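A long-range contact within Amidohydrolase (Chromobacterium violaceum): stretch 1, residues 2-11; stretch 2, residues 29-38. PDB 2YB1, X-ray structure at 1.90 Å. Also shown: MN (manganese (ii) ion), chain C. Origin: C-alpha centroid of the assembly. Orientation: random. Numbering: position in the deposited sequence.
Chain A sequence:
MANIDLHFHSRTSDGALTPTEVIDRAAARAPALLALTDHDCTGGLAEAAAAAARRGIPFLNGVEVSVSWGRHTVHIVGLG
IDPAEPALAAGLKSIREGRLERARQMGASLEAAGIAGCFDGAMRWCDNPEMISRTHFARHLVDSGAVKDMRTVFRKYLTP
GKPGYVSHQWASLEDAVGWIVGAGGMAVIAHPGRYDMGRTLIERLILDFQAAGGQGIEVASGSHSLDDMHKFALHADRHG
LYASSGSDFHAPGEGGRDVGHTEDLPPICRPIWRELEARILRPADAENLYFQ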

ATOM      1  N   ALA A   2      14.283  -1.338 -13.267  1.00  7.39           N
ATOM      2  CA  ALA A   2      14.940  -1.593 -11.995  1.00  7.55           C
ATOM      3  C   ALA A   2      14.419  -2.885 -11.383  1.00  8.70           C
ATOM      4  O   ALA A   2      13.242  -3.217 -11.520  1.00  9.79           O
ATOM      5  CB  ALA A   2      14.720  -0.434 -11.035  1.00  6.24           C
ATOM      6  N   ASN A   3      15.317  -3.607 -10.718  1.00 10.25           N
ATOM      7  CA  ASN A   3      15.031  -4.903 -10.089  1.00 10.75           C
ATOM      8  C   ASN A   3      14.629  -4.796  -8.620  1.00 10.01           C
ATOM      9  O   ASN A   3      14.946  -5.675  -7.816  1.00 13.35           O
ATOM     10  CB  ASN A   3      16.089  -5.986 -10.367  1.00 13.26           C
ATOM     11  CG  ASN A   3      17.473  -5.582  -9.935  1.00 16.30           C
ATOM     12  OD1 ASN A   3      17.689  -4.470  -9.472  1.00 18.42           O
ATOM     13  ND2 ASN A   3      18.426  -6.496 -10.076  1.00 19.47           N
ATOM     14  N   ILE A   4      14.130  -3.622  -8.255  1.00  6.28           N
ATOM     15  CA  ILE A   4      13.700  -3.306  -6.900  1.00  7.23           C
ATOM     16  C   ILE A   4      12.173  -3.135  -6.862  1.00  7.77           C
ATOM     17  O   ILE A   4      11.586  -2.542  -7.765  1.00  7.78           O
ATOM     18  CB  ILE A   4      14.329  -1.970  -6.451  1.00 12.26           C
ATOM     19  CG1 ILE A   4      15.847  -1.991  -6.642  1.00 19.00           C
ATOM     20  CG2 ILE A   4      13.972  -1.644  -5.003  1.00 11.74           C
ATOM     21  CD1 ILE A   4      16.568  -2.771  -5.596  1.00 19.59           C
ATOM     22  N   ASP A   5      11.502  -3.703  -5.866  1.00  6.75           N
ATOM     23  CA  ASP A   5      10.080  -3.419  -5.726  1.00  5.22           C
ATOM     24  C   ASP A   5       9.726  -3.252  -4.248  1.00  6.24           C
ATOM     25  O   ASP A   5       9.725  -4.230  -3.490  1.00  4.76           O
ATOM     26  CB  ASP A   5       9.275  -4.556  -6.365  1.00  5.20           C
ATOM     27  CG  ASP A   5       7.793  -4.250  -6.452  1.00  6.31           C
ATOM     28  OD1 ASP A   5       7.361  -3.203  -5.907  1.00  6.49           O
ATOM     29  OD2 ASP A   5       7.059  -5.058  -7.067  1.00  5.68           O
ATOM     30  N   LEU A   6       9.401  -2.020  -3.864  1.00  6.46           N
ATOM     31  CA  LEU A   6       9.079  -1.651  -2.483  1.00  6.42           C
ATOM     32  C   LEU A   6       7.596  -1.457  -2.156  1.00  7.20           C
ATOM     33  O   LEU A   6       7.279  -0.770  -1.175  1.00  5.91           O
ATOM     34  CB  LEU A   6       9.940  -0.476  -1.986  1.00  3.96           C
ATOM     35  CG  LEU A   6      11.435  -0.676  -2.262  1.00  4.93           C
ATOM     36  CD1 LEU A   6      12.265   0.490  -1.739  1.00  5.01           C
ATOM     37  CD2 LEU A   6      11.939  -2.020  -1.701  1.00  2.91           C
ATOM     38  N   HIS A   7       6.701  -1.865  -3.057  1.00  5.81           N
ATOM     39  CA  HIS A   7       5.267  -1.809  -2.759  1.00  5.20           C
ATOM     40  C   HIS A   7       4.469  -2.953  -3.409  1.00  3.68           C
ATOM     41  O   HIS A   7       4.381  -3.014  -4.625  1.00  3.23           O
ATOM     42  CB  HIS A   7       4.745  -0.452  -3.245  1.00  6.56           C
ATOM     43  CG  HIS A   7       3.357  -0.120  -2.799  1.00  7.64           C
ATOM     44  ND1 HIS A   7       2.963   1.175  -2.523  1.00  6.71           N
ATOM     45  CD2 HIS A   7       2.262  -0.893  -2.610  1.00  6.80           C
ATOM     46  CE1 HIS A   7       1.690   1.178  -2.170  1.00  6.10           C
ATOM     47  NE2 HIS A   7       1.244  -0.063  -2.212  1.00  4.94           N
ATOM     48  N   PHE A   8       3.849  -3.814  -2.610  1.00  2.78           N
ATOM     49  CA  PHE A   8       2.924  -4.830  -3.139  1.00  3.78           C
ATOM     50  C   PHE A   8       2.147  -5.484  -2.000  1.00  4.02           C
ATOM     51  O   PHE A   8       2.474  -5.274  -0.825  1.00  4.05           O
ATOM     52  CB  PHE A   8       3.652  -5.890  -4.013  1.00  3.05           C
ATOM     53  CG  PHE A   8       4.861  -6.539  -3.359  1.00  4.08           C
ATOM     54  CD1 PHE A   8       4.722  -7.700  -2.593  1.00  2.26           C
ATOM     55  CD2 PHE A   8       6.147  -6.031  -3.568  1.00  3.04           C
ATOM     56  CE1 PHE A   8       5.837  -8.304  -1.990  1.00  1.98           C
ATOM     57  CE2 PHE A   8       7.268  -6.631  -2.975  1.00  1.82           C
ATOM     58  CZ  PHE A   8       7.111  -7.778  -2.188  1.00  2.05           C
ATOM     59  N   HIS A   9       1.168  -6.318  -2.355  1.00  2.15           N
ATOM     60  CA  HIS A   9       0.199  -6.843  -1.393  1.00  3.42           C
ATOM     61  C   HIS A   9       0.084  -8.355  -1.434  1.00  5.30           C
ATOM     62  O   HIS A   9       0.481  -8.993  -2.410  1.00  6.38           O
ATOM     63  CB  HIS A   9      -1.182  -6.234  -1.648  1.00  5.05           C
ATOM     64  CG  HIS A   9      -1.213  -4.758  -1.424  1.00  6.28           C
ATOM     65  ND1 HIS A   9      -1.595  -4.199  -0.227  1.00  5.88           N
ATOM     66  CD2 HIS A   9      -0.842  -3.729  -2.221  1.00  6.50           C
ATOM     67  CE1 HIS A   9      -1.480  -2.885  -0.298  1.00  5.39           C
ATOM     68  NE2 HIS A   9      -1.027  -2.574  -1.498  1.00  5.82           N
ATOM     69  N   SER A  10      -0.487  -8.915  -0.369  1.00  4.29           N
ATOM     70  CA  SER A  10      -0.685 -10.350  -0.260  1.00  4.22           C
ATOM     71  C   SER A  10      -2.078 -10.574   0.294  1.00  6.90           C
ATOM     72  O   SER A  10      -2.789  -9.603   0.586  1.00  5.83           O
ATOM     73  CB  SER A  10       0.347 -10.956   0.697  1.00  2.79           C
ATOM     74  OG  SER A  10       0.033 -10.640   2.048  1.00  5.34           O
ATOM     75  N   ARG A  11      -2.463 -11.841   0.461  1.00  4.12           N
ATOM     76  CA  ARG A  11      -3.773 -12.171   1.029  1.00  4.10           C
ATOM     77  C   ARG A  11      -3.925 -11.702   2.475  1.00  5.26           C
ATOM     78  O   ARG A  11      -5.031 -11.707   3.021  1.00  7.15           O
ATOM     79  CB  ARG A  11      -4.067 -13.674   0.897  1.00  6.12           C
ATOM     80  CG  ARG A  11      -4.193 -14.140  -0.545  1.00  7.35           C
ATOM     81  CD  ARG A  11      -4.601 -15.619  -0.628  1.00  9.06           C
ATOM     82  NE  ARG A  11      -6.030 -15.765  -0.376  1.00 13.86           N
ATOM     83  CZ  ARG A  11      -6.971 -15.563  -1.298  1.00 19.43           C
ATOM     84  NH1 ARG A  11      -6.623 -15.220  -2.543  1.00 20.28           N
ATOM     85  NH2 ARG A  11      -8.259 -15.706  -0.985  1.00 18.88           N
ATOM     86  N   ARG A  29      11.764 -12.569 -11.447  1.00  9.23           N
ATOM     87  CA  ARG A  29      12.406 -11.389 -12.057  1.00  9.64           C
ATOM     88  C   ARG A  29      13.809 -11.101 -11.511  1.00  8.54           C
ATOM     89  O   ARG A  29      14.403 -10.063 -11.830  1.00 10.19           O
ATOM     90  CB  ARG A  29      11.534 -10.139 -11.875  1.00 12.36           C
ATOM     91  CG  ARG A  29      10.052 -10.341 -12.152  1.00 19.87           C
ATOM     92  CD  ARG A  29       9.737 -10.427 -13.638  1.00 27.11           C
ATOM     93  NE  ARG A  29       9.500  -9.109 -14.224  1.00 33.36           N
ATOM     94  CZ  ARG A  29      10.291  -8.537 -15.128  1.00 37.73           C
ATOM     95  NH1 ARG A  29      11.373  -9.166 -15.567  1.00 39.58           N
ATOM     96  NH2 ARG A  29       9.997  -7.331 -15.598  1.00 39.33           N
ATOM     97  N   ALA A  30      14.322 -11.985 -10.660  1.00  5.70           N
ATOM     98  CA  ALA A  30      15.645 -11.797 -10.048  1.00  7.04           C
ATOM     99  C   ALA A  30      15.790 -10.414  -9.407  1.00  8.83           C
ATOM    100  O   ALA A  30      16.712  -9.653  -9.741  1.00  7.90           O
ATOM    101  CB  ALA A  30      16.773 -12.041 -11.075  1.00  6.10           C
ATOM    102  N   PRO A  31      14.881 -10.085  -8.474  1.00  6.00           N
ATOM    103  CA  PRO A  31      14.912  -8.776  -7.808  1.00  6.63           C
ATOM    104  C   PRO A  31      16.090  -8.654  -6.844  1.00  6.29           C
ATOM    105  O   PRO A  31      16.511  -9.667  -6.280  1.00  8.40           O
ATOM    106  CB  PRO A  31      13.584  -8.739  -7.043  1.00  5.39           C
ATOM    107  CG  PRO A  31      13.310 -10.208  -6.731  1.00  4.80           C
ATOM    108  CD  PRO A  31      13.833 -10.977  -7.931  1.00  3.79           C
ATOM    109  N   ALA A  32      16.653  -7.452  -6.698  1.00  5.45           N
ATOM    110  CA  ALA A  32      17.716  -7.228  -5.711  1.00  4.10           C
ATOM    111  C   ALA A  32      17.180  -6.835  -4.332  1.00  6.98           C
ATOM    112  O   ALA A  32      17.895  -6.908  -3.338  1.00  6.86           O
ATOM    113  CB  ALA A  32      18.702  -6.158  -6.214  1.00  4.02           C
ATOM    114  N   LEU A  33      15.943  -6.351  -4.284  1.00  8.04           N
ATOM    115  CA  LEU A  33      15.321  -5.980  -3.015  1.00  6.21           C
ATOM    116  C   LEU A  33      13.801  -5.987  -3.136  1.00  5.99           C
ATOM    117  O   LEU A  33      13.266  -5.481  -4.128  1.00  5.97           O
ATOM    118  CB  LEU A  33      15.808  -4.584  -2.605  1.00  4.99           C
ATOM    119  CG  LEU A  33      15.309  -3.992  -1.291  1.00  4.95           C
ATOM    120  CD1 LEU A  33      15.838  -4.796  -0.109  1.00  4.96           C
ATOM    121  CD2 LEU A  33      15.744  -2.520  -1.177  1.00  3.23           C
ATOM    122  N   LEU A  34      13.112  -6.476  -2.101  1.00  6.85           N
ATOM    123  CA  LEU A  34      11.643  -6.468  -2.050  1.00  4.69           C
ATOM    124  C   LEU A  34      11.134  -5.952  -0.698  1.00  4.13           C
ATOM    125  O   LEU A  34      11.815  -6.108   0.329  1.00  4.40           O
ATOM    126  CB  LEU A  34      11.088  -7.875  -2.282  1.00  2.96           C
ATOM    127  CG  LEU A  34      11.382  -8.578  -3.614  1.00  3.68           C
ATOM    128  CD1 LEU A  34      10.885 -10.039  -3.586  1.00  1.40           C
ATOM    129  CD2 LEU A  34      10.768  -7.829  -4.795  1.00  2.93           C
ATOM    130  N   ALA A  35       9.954  -5.329  -0.700  1.00  4.58           N
ATOM    131  CA  ALA A  35       9.245  -5.021   0.551  1.00  7.56           C
ATOM    132  C   ALA A  35       7.740  -5.272   0.416  1.00  5.59           C
ATOM    133  O   ALA A  35       7.085  -4.693  -0.454  1.00  5.02           O
ATOM    134  CB  ALA A  35       9.530  -3.568   1.022  1.00  0.77           C
ATOM    135  N   LEU A  36       7.200  -6.150   1.269  1.00  5.48           N
ATOM    136  CA  LEU A  36       5.760  -6.414   1.292  1.00  5.27           C
ATOM    137  C   LEU A  36       5.082  -5.309   2.104  1.00  5.70           C
ATOM    138  O   LEU A  36       5.506  -5.013   3.226  1.00  4.40           O
ATOM    139  CB  LEU A  36       5.464  -7.798   1.899  1.00  5.88           C
ATOM    140  CG  LEU A  36       3.989  -8.176   2.124  1.00  4.64           C
ATOM    141  CD1 LEU A  36       3.206  -8.157   0.817  1.00  1.58           C
ATOM    142  CD2 LEU A  36       3.860  -9.540   2.815  1.00  4.22           C
ATOM    143  N   THR A  37       4.115  -4.618   1.508  1.00  2.88           N
ATOM    144  CA  THR A  37       3.436  -3.570   2.263  1.00  3.02           C
ATOM    145  C   THR A  37       1.940  -3.780   2.212  1.00  5.27           C
ATOM    146  O   THR A  37       1.233  -3.123   1.436  1.00  4.82           O
ATOM    147  CB  THR A  37       3.774  -2.212   1.592  1.00  3.16           C
ATOM    148  OG1 THR A  37       3.382  -2.255   0.214  1.00  3.24           O
ATOM    149  CG2 THR A  37       5.268  -1.976   1.605  1.00  4.72           C
ATOM    150  N   ASP A  38       1.432  -4.550   3.164  1.00  6.28           N
ATOM    151  CA  ASP A  38       0.002  -4.808   3.230  1.00  6.48           C
ATOM    152  C   ASP A  38      -0.683  -3.654   3.928  1.00  7.62           C
ATOM    153  O   ASP A  38      -0.055  -2.951   4.733  1.00  6.29           O
ATOM    154  CB  ASP A  38      -0.281  -6.135   3.936  1.00  5.13           C
ATOM    155  CG  ASP A  38      -0.179  -7.319   2.991  1.00  5.72           C
ATOM    156  OD1 ASP A  38      -0.889  -7.317   1.963  1.00  4.43           O
ATOM    157  OD2 ASP A  38       0.617  -8.236   3.266  1.00  4.89           O
TER
HETATM  158 MN    MN C1290      -0.898  -0.516  -2.132  1.00  7.55          MN
HETATM  159  O   HOH W   1      17.172  -8.413 -12.118  1.00 18.02           O

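The most unusual feature of this contact is that a short parallel pairing of strands runs directly into a metal site: His-7 NE2 and His-9 NE2 each lie 2.2 Å from the manganese ion, whose other ligands come from elsewhere in the structure, while the residues around them are tied to the second stretch.

The strand register rests on two parallel bridges, Ile-4 with Leu-33 and Asp-5 with Leu-34, each with a CA-CA distance of 5.0 Å. Asp-5 supplies both of its backbone polar atoms: its N donates to Leu-33 O (3.0 Å, 168°), and its O accepts from Ala-35 N (3.0 Å, 150°). One step earlier, Ala-32 N donates to Asn-3 O at 2.7 Å. Leu-33 N, buried by the contact, finds no partner in the model. At this outer end a water accepts from Asn-3 ND2 (3.1 Å) and donates to Ala-30 O (2.7 Å), bridging two atoms that stand 3.6 Å apart.

Beyond the bridges, Thr-37 engages Phe-8 through backbone and side chain. Thr-37 N donates to Phe-8 O at 2.9 Å, and Phe-8 N reaches Thr-37 OG1 at a longer 3.3 Å and 136°. Asp-38 then receives Ser-10 with both carboxylate oxygens: Ser-10 N donates to OD1 (2.9 Å, 164°) and Ser-10 OG to OD2 (2.8 Å).

Apolar packing fills the remaining space. Ile-4 CD1 approaches Leu-33 CB at 3.6 Å, and Leu-6 CD2 sits 3.9 Å from Leu-33 CD2 and 4.0 Å from Ala-35 CB. Although the CA-to-CB bond of Phe-8 points away, its chi1 of 52° (p) brings the ring back across the second stretch. Leu-36 CA lies over one face, 4.2 Å from the ring centroid and 25° off the normal, a CH-pi contact; Leu-34 CB meets the edge, 4.0 Å from Phe-8 CZ.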